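DITP/XTP pyrophosphatase (Staphylococcus aureus, PDB 4BNQ) probably hydrolyses non-canonical purine nucleoside triphosphates such as XTP, dITP and ITP to monophosphates and diphosphate, cleansing the nucleotide pool with the help of magnesium. Local coordinates at residues Lys52-Ala55 with Ala56-Leu60; Gln186-Leu189 with Glu190-Asn194. All coordinates share one frame; numbering follows the deposited sequence.

Interaction 1 (Lys52-Ala55 with Ala56-Leu60); sequences KSEA and AAKAL. With PO4 (phosphate ion), chain C.
Lys-58 lies back along the turn that starts at Glu-54, in the last turns of helix 45-60, where four successive i to i+4 backbone bonds run from the carbonyls of 52-55 to the amides of 56-59. The bond from Lys-58 N to Glu-54 O is 2.9 Å long and nearly straight, at 167°. Going outward along Lys-58, CB lies 3.5 Å from Glu-54 O, CG equally near that oxygen, and CD has drawn off to 4.0 Å. The chain is extended until its last torsion, where a bend (chi4 53°) turns Lys-58 NZ back to within 4.0 Å of Glu-54 CB. Lys-58 NZ stands 4.3 Å from Glu-54 OE1, beyond salt-bridge range; the carboxylate's other oxygen, OE2, bonds to Thr-128 OG1. Ser-53 OG, on the buried side, bonds to Ser-122 and Ser-120 of strand 112-123. Lys-52 leaves the helix elsewhere, toward the predicted magnesium and substrate site, and NZ makes a salt bridge with Asp-68. A bend at chi3 (-70°) sets its tip by a phosphate ion, where Lys-52 NZ donates to the phosphate's O3 at 2.4 Å, a bond so short that its exact length is doubtful.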
loop_
_atom_site.group_PDB
_atom_site.type_symbol
_atom_site.label_atom_id
_atom_site.label_comp_id
_atom_site.label_asym_id
_atom_site.label_seq_id
_atom_site.Cartn_x
_atom_site.Cartn_y
_atom_site.Cartn_z
ATOM N N LYS A 52 -5.623 21.016 8.631
ATOM C CA LYS A 52 -6.619 21.329 7.610
ATOM C C LYS A 52 -7.963 20.664 7.881
ATOM O O LYS A 52 -8.996 21.331 7.811
ATOM C CB LYS A 52 -6.090 21.048 6.193
ATOM C CG LYS A 52 -5.000 22.065 5.745
ATOM C CD LYS A 52 -4.379 21.730 4.381
ATOM C CE LYS A 52 -3.508 20.484 4.456
ATOM N NZ LYS A 52 -2.647 20.329 3.253
ATOM N N SER A 53 -7.960 19.371 8.220
ATOM C CA SER A 53 -9.225 18.661 8.421
ATOM C C SER A 53 -9.976 19.180 9.640
ATOM O O SER A 53 -11.194 19.382 9.586
ATOM C CB SER A 53 -9.018 17.148 8.540
ATOM O OG SER A 53 -8.204 16.862 9.652
ATOM N N GLU A 54 -9.257 19.405 10.739
ATOM C CA GLU A 54 -9.894 19.924 11.948
ATOM C C GLU A 54 -10.482 21.315 11.731
ATOM O O GLU A 54 -11.585 21.618 12.204
ATOM C CB GLU A 54 -8.935 19.865 13.144
ATOM C CG GLU A 54 -8.741 18.430 13.589
ATOM C CD GLU A 54 -7.922 18.271 14.857
ATOM O OE1 GLU A 54 -7.310 19.263 15.328
ATOM O OE2 GLU A 54 -7.868 17.126 15.368
ATOM N N ALA A 55 -9.778 22.145 10.970
ATOM C CA ALA A 55 -10.265 23.501 10.731
ATOM C C ALA A 55 -11.557 23.503 9.907
ATOM O O ALA A 55 -12.499 24.234 10.227
ATOM C CB ALA A 55 -9.189 24.365 10.076
ATOM N N ALA A 56 -11.614 22.674 8.863
ATOM C CA ALA A 56 -12.815 22.598 8.028
ATOM C C ALA A 56 -13.967 22.027 8.835
ATOM O O ALA A 56 -15.102 22.502 8.751
ATOM C CB ALA A 56 -12.568 21.750 6.808
ATOM N N ALA A 57 -13.661 21.008 9.631
ATOM C CA ALA A 57 -14.680 20.290 10.383
ATOM C C ALA A 57 -15.316 21.184 11.440
ATOM O O ALA A 57 -16.538 21.192 11.587
ATOM C CB ALA A 57 -14.091 19.054 11.013
ATOM N N LYS A 58 -14.496 21.936 12.169
ATOM C CA LYS A 58 -15.029 22.873 13.155
ATOM C C LYS A 58 -15.877 23.984 12.528
ATOM O O LYS A 58 -16.906 24.375 13.081
ATOM C CB LYS A 58 -13.902 23.478 14.005
ATOM C CG LYS A 58 -13.327 22.532 15.067
ATOM C CD LYS A 58 -12.148 23.210 15.783
ATOM C CE LYS A 58 -11.496 22.299 16.822
ATOM N NZ LYS A 58 -11.094 20.975 16.261
ATOM N N ALA A 59 -15.448 24.501 11.380
ATOM C CA ALA A 59 -16.193 25.593 10.747
ATOM C C ALA A 59 -17.502 25.134 10.076
ATOM O O ALA A 59 -18.397 25.941 9.865
ATOM C CB ALA A 59 -15.316 26.332 9.747
ATOM N N LEU A 60 -17.600 23.845 9.743
ATOM C CA LEU A 60 -18.729 23.328 8.966
ATOM C C LEU A 60 -19.599 22.390 9.786
ATOM O O LEU A 60 -20.723 22.075 9.392
ATOM C CB LEU A 60 -18.236 22.604 7.700
ATOM C CG LEU A 60 -17.584 23.481 6.622
ATOM C CD1 LEU A 60 -16.977 22.651 5.516
ATOM C CD2 LEU A 60 -18.588 24.462 6.036
HETATM P P PO4 C . -3.725 21.591 0.066
HETATM O O1 PO4 C . -4.341 20.191 0.110
HETATM O O2 PO4 C . -2.743 21.675 -1.079
HETATM O O3 PO4 C . -2.982 21.837 1.367
HETATM O O4 PO4 C . -4.799 22.629 -0.102
#

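Interaction 2 (Gln186-Leu189 with Glu190-Asn194); sequences QAFL and EGEKN
Glu-190 N and Gly-191 N close the last regular i to i+4 bonds of this helix, each at 2.9 Å, on Gln-186 O and Ala-187 O respectively. The next amide, Glu-192 N, is divided: it bonds to Phe-188 O at a bent 135° and only weakly to Leu-189 O. Here, at the carboxy-terminal end of helix 177-191, the chain unwinds, and Lys-193 becomes the centre of an inverse gamma turn. This end lies at the dimer interface, where Phe-188 packs on Glu-190 of the second subunit and Ala-187 on its own counterpart there. Among the side chains, the carboxylate of Glu-192 spans two neighbours. A first torsion of 71° places the CG of Glu-192 between backbone N and carbonyl carbon, 3.3 Å from Leu-189 O, and the extended chain beyond runs alongside Leu-189 in the same direction. Glu-192 OE2 comes to 3.7 Å from Leu-189 CD2, while Glu-192 OE1 approaches Phe-188 CE1 at 3.6 Å, with the ring and carboxylate planes 61° apart. Of charged pairs there is one salt bridge, in which Lys-193 NZ reaches Glu-190 OE2 on its syn side at 3.1 Å, somewhat out of the carboxylate plane.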
loop_
_atom_site.group_PDB
_atom_site.type_symbol
_atom_site.label_atom_id
_atom_site.label_comp_id
_atom_site.label_asym_id
_atom_site.label_seq_id
_atom_site.Cartn_x
_atom_site.Cartn_y
_atom_site.Cartn_z
ATOM N N GLN A 186 -10.591 3.623 3.575
ATOM C CA GLN A 186 -11.779 2.863 3.205
ATOM C C GLN A 186 -11.915 1.600 4.029
ATOM O O GLN A 186 -13.034 1.202 4.366
ATOM C CB GLN A 186 -11.806 2.565 1.700
ATOM C CG GLN A 186 -12.346 3.750 0.897
ATOM C CD GLN A 186 -12.154 3.588 -0.589
ATOM O OE1 GLN A 186 -11.310 2.805 -1.039
ATOM N NE2 GLN A 186 -12.939 4.321 -1.368
ATOM N N ALA A 187 -10.781 0.987 4.369
ATOM C CA ALA A 187 -10.797 -0.188 5.242
ATOM C C ALA A 187 -11.287 0.210 6.626
ATOM O O ALA A 187 -12.035 -0.526 7.260
ATOM C CB ALA A 187 -9.419 -0.841 5.328
ATOM N N PHE A 188 -10.849 1.376 7.088
ATOM C CA PHE A 188 -11.297 1.920 8.359
ATOM C C PHE A 188 -12.821 2.120 8.359
ATOM O O PHE A 188 -13.510 1.730 9.300
ATOM C CB PHE A 188 -10.575 3.242 8.633
ATOM C CG PHE A 188 -10.956 3.886 9.936
ATOM C CD1 PHE A 188 -12.034 4.772 10.009
ATOM C CD2 PHE A 188 -10.238 3.617 11.091
ATOM C CE1 PHE A 188 -12.390 5.368 11.219
ATOM C CE2 PHE A 188 -10.587 4.212 12.300
ATOM C CZ PHE A 188 -11.665 5.092 12.363
ATOM N N LEU A 189 -13.331 2.734 7.297
ATOM C CA LEU A 189 -14.765 2.955 7.133
ATOM C C LEU A 189 -15.551 1.637 7.092
ATOM O O LEU A 189 -16.653 1.537 7.640
ATOM C CB LEU A 189 -15.039 3.743 5.850
ATOM C CG LEU A 189 -14.384 5.126 5.731
ATOM C CD1 LEU A 189 -14.650 5.738 4.348
ATOM C CD2 LEU A 189 -14.900 6.035 6.814
ATOM N N GLU A 190 -14.984 0.631 6.432
ATOM C CA GLU A 190 -15.624 -0.672 6.345
ATOM C C GLU A 190 -15.647 -1.330 7.724
ATOM O O GLU A 190 -16.613 -2.009 8.073
ATOM C CB GLU A 190 -14.917 -1.568 5.314
ATOM C CG GLU A 190 -15.288 -1.274 3.862
ATOM C CD GLU A 190 -16.709 -1.710 3.501
ATOM O OE1 GLU A 190 -17.034 -2.907 3.681
ATOM O OE2 GLU A 190 -17.504 -0.862 3.022
ATOM N N GLY A 191 -14.590 -1.116 8.501
ATOM C CA GLY A 191 -14.540 -1.573 9.879
ATOM C C GLY A 191 -15.632 -0.982 10.765
ATOM O O GLY A 191 -16.122 -1.669 11.670
ATOM N N GLU A 192 -16.023 0.273 10.519
ATOM C CA GLU A 192 -17.042 0.901 11.364
ATOM C C GLU A 192 -18.468 0.577 10.927
ATOM O O GLU A 192 -19.436 1.019 11.538
ATOM C CB GLU A 192 -16.811 2.414 11.583
ATOM C CG GLU A 192 -17.043 3.361 10.411
ATOM C CD GLU A 192 -16.560 4.793 10.723
ATOM O OE1 GLU A 192 -15.889 4.997 11.766
ATOM O OE2 GLU A 192 -16.847 5.721 9.930
ATOM N N LYS A 193 -18.597 -0.219 9.879
ATOM C CA LYS A 193 -19.893 -0.773 9.551
ATOM C C LYS A 193 -20.079 -2.095 10.299
ATOM O O LYS A 193 -20.492 -3.092 9.717
ATOM C CB LYS A 193 -20.029 -0.961 8.048
ATOM C CG LYS A 193 -19.916 0.325 7.255
ATOM C CD LYS A 193 -20.168 0.007 5.795
ATOM C CE LYS A 193 -20.043 1.213 4.900
ATOM N NZ LYS A 193 -20.078 0.752 3.477
ATOM N N ASN A 194 -19.755 -2.078 11.593
ATOM C CA ASN A 194 -19.963 -3.210 12.494
ATOM C C ASN A 194 -19.308 -4.496 12.025
ATOM O O ASN A 194 -19.965 -5.537 11.979
ATOM C CB ASN A 194 -21.457 -3.451 12.724
ATOM C CG ASN A 194 -22.139 -2.273 13.374
ATOM O OD1 ASN A 194 -21.905 -1.977 14.546
ATOM N ND2 ASN A 194 -22.998 -1.595 12.621
#

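In the fold
Interactions 1 and 2 each belong to the closing turns of a helix, and the antiparallel sheet runs between those helices: Lys-52, Ser-53 and Ala-56 touch strand 64-73, and Glu-54 and Ala-57 touch strand 112-123, whereas Phe-188 meets Phe-131 of strand 126-139 edge to face. The centres of interactions 1 and 2 are 22 Å apart and their nearest atoms about 12 Å, with no touch. Interaction 1 borders the predicted catalytic site, and its phosphate ion is also held by Ser-8, Asn-9 and Lys-13, predicted substrate-binding residues. Interaction 2 lies at the subunit interface. The side chain of Gln-186 is about 10 Å from that of Arg-178, a predicted substrate-binding residue on the same helix.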